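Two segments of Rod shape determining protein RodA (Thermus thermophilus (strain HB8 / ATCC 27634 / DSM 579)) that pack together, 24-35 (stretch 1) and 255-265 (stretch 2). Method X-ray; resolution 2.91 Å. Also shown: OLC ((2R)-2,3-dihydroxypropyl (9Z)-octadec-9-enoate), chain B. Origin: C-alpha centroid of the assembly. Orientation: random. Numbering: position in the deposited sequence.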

# COMPACT_ATOMS: atom_id res chain seq x y z
N ALA A 24 3.45 14.24 -8.40
CA ALA A 24 3.77 15.65 -8.64
C ALA A 24 2.85 16.57 -7.86
O ALA A 24 3.27 17.65 -7.41
CB ALA A 24 3.68 15.95 -10.14
N LEU A 25 1.59 16.17 -7.67
CA LEU A 25 0.71 16.96 -6.80
C LEU A 25 1.18 16.92 -5.36
O LEU A 25 1.20 17.96 -4.68
CB LEU A 25 -0.72 16.45 -6.90
CG LEU A 25 -1.47 17.05 -8.08
CD1 LEU A 25 -2.96 16.88 -7.89
CD2 LEU A 25 -1.11 18.52 -8.23
N GLY A 26 1.55 15.74 -4.87
CA GLY A 26 2.10 15.65 -3.53
C GLY A 26 3.29 16.57 -3.33
O GLY A 26 3.40 17.23 -2.30
N PHE A 27 4.18 16.63 -4.33
CA PHE A 27 5.37 17.47 -4.19
C PHE A 27 5.04 18.95 -4.28
O PHE A 27 5.63 19.76 -3.55
CB PHE A 27 6.42 17.11 -5.25
CG PHE A 27 7.37 16.03 -4.83
CD1 PHE A 27 8.59 16.34 -4.25
CD2 PHE A 27 7.06 14.70 -5.04
CE1 PHE A 27 9.48 15.33 -3.88
CE2 PHE A 27 7.94 13.69 -4.68
CZ PHE A 27 9.15 14.01 -4.09
N VAL A 28 4.13 19.35 -5.17
CA VAL A 28 3.82 20.78 -5.24
C VAL A 28 2.98 21.22 -4.04
O VAL A 28 2.93 22.42 -3.73
CB VAL A 28 3.13 21.15 -6.57
CG1 VAL A 28 4.05 20.85 -7.75
CG2 VAL A 28 1.78 20.45 -6.71
N ASN A 29 2.34 20.27 -3.35
CA ASN A 29 1.62 20.61 -2.13
C ASN A 29 2.56 20.70 -0.94
O ASN A 29 2.46 21.64 -0.14
CB ASN A 29 0.53 19.58 -1.84
CG ASN A 29 -0.30 19.95 -0.63
OD1 ASN A 29 -0.65 21.12 -0.45
ND2 ASN A 29 -0.62 18.97 0.20
N LEU A 30 3.47 19.73 -0.80
CA LEU A 30 4.40 19.76 0.32
C LEU A 30 5.23 21.04 0.33
O LEU A 30 5.59 21.54 1.40
CB LEU A 30 5.31 18.54 0.27
CG LEU A 30 6.06 18.25 1.57
CD1 LEU A 30 5.09 17.99 2.71
CD2 LEU A 30 7.01 17.09 1.38
N GLY A 31 5.53 21.59 -0.85
CA GLY A 31 6.26 22.84 -0.91
C GLY A 31 5.49 24.04 -0.42
O GLY A 31 6.08 25.13 -0.34
N SER A 32 4.20 23.89 -0.10
CA SER A 32 3.43 25.01 0.44
C SER A 32 2.69 24.57 1.70
O SER A 32 2.38 25.40 2.56
CB SER A 32 2.45 25.55 -0.61
OG SER A 32 1.39 24.64 -0.86
N ALA A 33 2.43 23.27 1.82
CA ALA A 33 1.80 22.69 3.00
C ALA A 33 2.88 22.43 4.04
O ALA A 33 3.52 21.37 4.05
CB ALA A 33 1.04 21.42 2.65
N ALA A 34 3.07 23.40 4.93
CA ALA A 34 4.13 23.40 5.93
C ALA A 34 5.46 23.06 5.28
O ALA A 34 5.97 21.94 5.46
CB ALA A 34 3.80 22.44 7.07
N PRO A 35 6.04 23.97 4.51
CA PRO A 35 7.32 23.68 3.84
C PRO A 35 8.50 23.93 4.77
O PRO A 35 8.37 24.49 5.86
CB PRO A 35 7.32 24.67 2.67
CG PRO A 35 6.56 25.85 3.20
CD PRO A 35 5.52 25.30 4.16
N ASP A 255 -1.77 14.44 9.17
CA ASP A 255 -2.53 15.03 8.07
C ASP A 255 -2.11 16.47 7.76
O ASP A 255 -2.91 17.23 7.20
CB ASP A 255 -4.03 14.95 8.37
CG ASP A 255 -4.41 15.55 9.73
OD1 ASP A 255 -4.31 16.78 9.91
OD2 ASP A 255 -4.84 14.78 10.62
N PHE A 256 -0.87 16.86 8.09
CA PHE A 256 -0.42 18.23 7.84
C PHE A 256 -0.11 18.49 6.38
O PHE A 256 0.25 19.62 6.03
CB PHE A 256 0.80 18.56 8.72
CG PHE A 256 2.14 18.08 8.19
CD1 PHE A 256 2.50 16.74 8.25
CD2 PHE A 256 3.06 18.98 7.68
CE1 PHE A 256 3.74 16.31 7.79
CE2 PHE A 256 4.30 18.56 7.21
CZ PHE A 256 4.64 17.22 7.27
N VAL A 257 -0.26 17.48 5.51
CA VAL A 257 -0.08 17.62 4.08
C VAL A 257 -1.45 17.69 3.41
O VAL A 257 -1.61 18.33 2.37
CB VAL A 257 0.77 16.46 3.52
CG1 VAL A 257 1.15 16.72 2.06
CG2 VAL A 257 2.00 16.25 4.38
N PHE A 258 -2.44 17.04 4.02
CA PHE A 258 -3.77 17.00 3.43
C PHE A 258 -4.70 18.06 4.01
O PHE A 258 -5.57 18.57 3.29
CB PHE A 258 -4.38 15.61 3.61
CG PHE A 258 -5.76 15.49 3.04
CD1 PHE A 258 -5.96 15.28 1.69
CD2 PHE A 258 -6.87 15.59 3.87
CE1 PHE A 258 -7.23 15.18 1.17
CE2 PHE A 258 -8.14 15.48 3.36
CZ PHE A 258 -8.32 15.28 2.01
N SER A 259 -4.56 18.39 5.30
CA SER A 259 -5.38 19.43 5.89
C SER A 259 -5.09 20.79 5.27
O SER A 259 -5.98 21.65 5.23
CB SER A 259 -5.17 19.48 7.41
OG SER A 259 -3.84 19.85 7.74
N VAL A 260 -3.87 20.99 4.76
CA VAL A 260 -3.50 22.23 4.09
C VAL A 260 -3.96 22.23 2.63
O VAL A 260 -4.38 23.26 2.11
CB VAL A 260 -1.98 22.44 4.22
CG1 VAL A 260 -1.57 23.79 3.63
CG2 VAL A 260 -1.54 22.33 5.67
N TRP A 261 -3.88 21.07 1.96
CA TRP A 261 -4.36 20.98 0.58
C TRP A 261 -5.87 21.18 0.50
O TRP A 261 -6.37 21.84 -0.41
CB TRP A 261 -3.96 19.64 -0.04
CG TRP A 261 -4.68 19.31 -1.34
CD1 TRP A 261 -5.88 18.66 -1.48
CD2 TRP A 261 -4.24 19.61 -2.67
NE1 TRP A 261 -6.21 18.54 -2.81
CE2 TRP A 261 -5.21 19.12 -3.56
CE3 TRP A 261 -3.10 20.25 -3.19
CZ2 TRP A 261 -5.09 19.25 -4.95
CZ3 TRP A 261 -2.99 20.38 -4.57
CH2 TRP A 261 -3.98 19.88 -5.43
N ALA A 262 -6.61 20.59 1.44
CA ALA A 262 -8.07 20.67 1.41
C ALA A 262 -8.57 22.10 1.60
O ALA A 262 -9.68 22.42 1.14
CB ALA A 262 -8.67 19.76 2.48
N GLU A 263 -7.78 22.96 2.24
CA GLU A 263 -8.13 24.35 2.49
C GLU A 263 -7.54 25.32 1.47
O GLU A 263 -8.21 26.30 1.11
CB GLU A 263 -7.69 24.77 3.90
CG GLU A 263 -8.23 26.11 4.38
CD GLU A 263 -7.88 26.42 5.83
OE1 GLU A 263 -7.46 25.51 6.57
OE2 GLU A 263 -8.03 27.59 6.24
N GLU A 264 -6.32 25.08 0.98
CA GLU A 264 -5.72 25.98 -0.01
C GLU A 264 -6.22 25.72 -1.43
O GLU A 264 -6.04 26.59 -2.30
CB GLU A 264 -4.18 25.88 0.02
CG GLU A 264 -3.52 26.37 1.32
CD GLU A 264 -1.99 26.37 1.26
OE1 GLU A 264 -1.36 27.13 2.04
OE2 GLU A 264 -1.41 25.63 0.44
N TRP A 265 -6.85 24.57 -1.68
CA TRP A 265 -7.37 24.23 -3.00
C TRP A 265 -8.86 23.89 -3.00
O TRP A 265 -9.43 23.74 -4.08
CB TRP A 265 -6.61 23.04 -3.59
CG TRP A 265 -5.20 23.36 -3.93
CD1 TRP A 265 -4.13 23.32 -3.09
CD2 TRP A 265 -4.70 23.78 -5.20
NE1 TRP A 265 -2.98 23.68 -3.76
CE2 TRP A 265 -3.31 23.96 -5.06
CE3 TRP A 265 -5.29 24.00 -6.44
CZ2 TRP A 265 -2.50 24.37 -6.12
CZ3 TRP A 265 -4.49 24.41 -7.49
CH2 TRP A 265 -3.11 24.59 -7.32
C18 OLC B . 7.48 12.64 -11.32
C10 OLC B . 10.91 19.40 -6.37
C9 OLC B . 11.55 20.59 -6.43
C17 OLC B . 7.10 13.85 -10.50
C11 OLC B . 11.26 18.28 -7.32
C8 OLC B . 11.18 21.70 -5.47
C24 OLC B . 4.69 30.23 -3.07
C16 OLC B . 8.31 14.47 -9.83
C12 OLC B . 10.41 17.06 -7.02
C7 OLC B . 9.69 21.96 -5.59
C15 OLC B . 7.90 15.69 -9.03
C13 OLC B . 10.22 16.23 -8.28
C6 OLC B . 9.07 22.23 -4.23
C14 OLC B . 9.00 16.73 -9.03
C5 OLC B . 7.63 22.68 -4.38
C4 OLC B . 7.55 23.95 -5.20
C3 OLC B . 7.08 25.13 -4.38
C2 OLC B . 8.13 25.52 -3.34
C21 OLC B . 6.54 28.75 -2.35
C1 OLC B . 8.03 26.98 -2.93
C22 OLC B . 5.03 28.85 -2.55
O19 OLC B . 8.87 27.76 -3.33
O25 OLC B . 3.31 30.37 -3.32
O23 OLC B . 4.59 27.88 -3.47
O20 OLC B . 6.98 27.43 -2.09

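Helices that meet in a membrane protein often combine two kinds of contact: small and branched apolar side chains that let the backbones come close, and a few polar groups that satisfy one another where water is scarce. The packing of two segments of RodA, more than 220 residues apart in sequence, illustrates the principle on a small scale, with 532 Å² of surface buried in total.

The backbones come close where Ala 33 faces Val 260, their CA atoms 5.4 Å apart. Both CA-to-CB bonds point toward the opposing stretch, and Ala 33 CB lies 3.6 Å from Val 260 CB. A methyl group suits this position because it fills the narrow gap without holding the chains apart; Ala 33 CB also lies 3.9 Å from Phe 256 O. Its neighbour Ala 34 extends the apolar surface, placing CB 3.6 Å from Phe 256 CD2, at the edge of the ring and near its plane. The CA-to-CB bond of Phe 256 runs sideways, but with chi1 at 82° (p) the end of the side chain comes nearer, so that the aromatic ring reaches Ala 34 in the loop that follows the first helix.

Larger side chains continue the apolar contact. Leu 30 also leaves its backbone sideways, yet its t, p rotamer brings CD1 to 3.9 Å from CG2 of Val 257. Farther back along the first helix, Leu 25 points toward the second stretch and sets CD1 4.0 Å from Trp 261 CH2. The six-membered part of the Trp 261 indole meets Leu 25, while nearer the backbone Trp 261 CB lies 3.4 Å from Asn 29 ND2. One turn separates Leu 25 from Asn 29, and the backbone hydrogen bond from Asn 29 N to Leu 25 O (2.9 Å) helps to keep both on the same side of the helix.

Asn 29 brings polarity into this buried setting. In its t rotamer, it directs ND2 to Val 257 O in a very short hydrogen bond of 2.5 Å, with an N-H...O angle of 136°. An amide is well suited to the place: it is uncharged, long enough to cross between the backbones, and able to donate to a main-chain carbonyl. The amide is closely packed as well: Asn 29 ND2 lies 3.4 Å from Val 257 CG1, and Asn 29 OD1 sits at the edge of the Trp 261 ring, near its plane.

The polar edge is formed by Ser 32 and Glu 264, whose CA-to-CB bonds both point toward the opposite stretch. Glu 264 is extended at chi2 (t), carrying its carboxylate across to the short serine side chain, where Ser 32 OG lies 3.2 Å from Glu 264 OE2. Ser 32 OG is also 3.3 Å from Asn 29 O, and the geometry does not settle which acceptor takes its proton. Either arrangement leaves a compact polar group beside the alanine-valine contact.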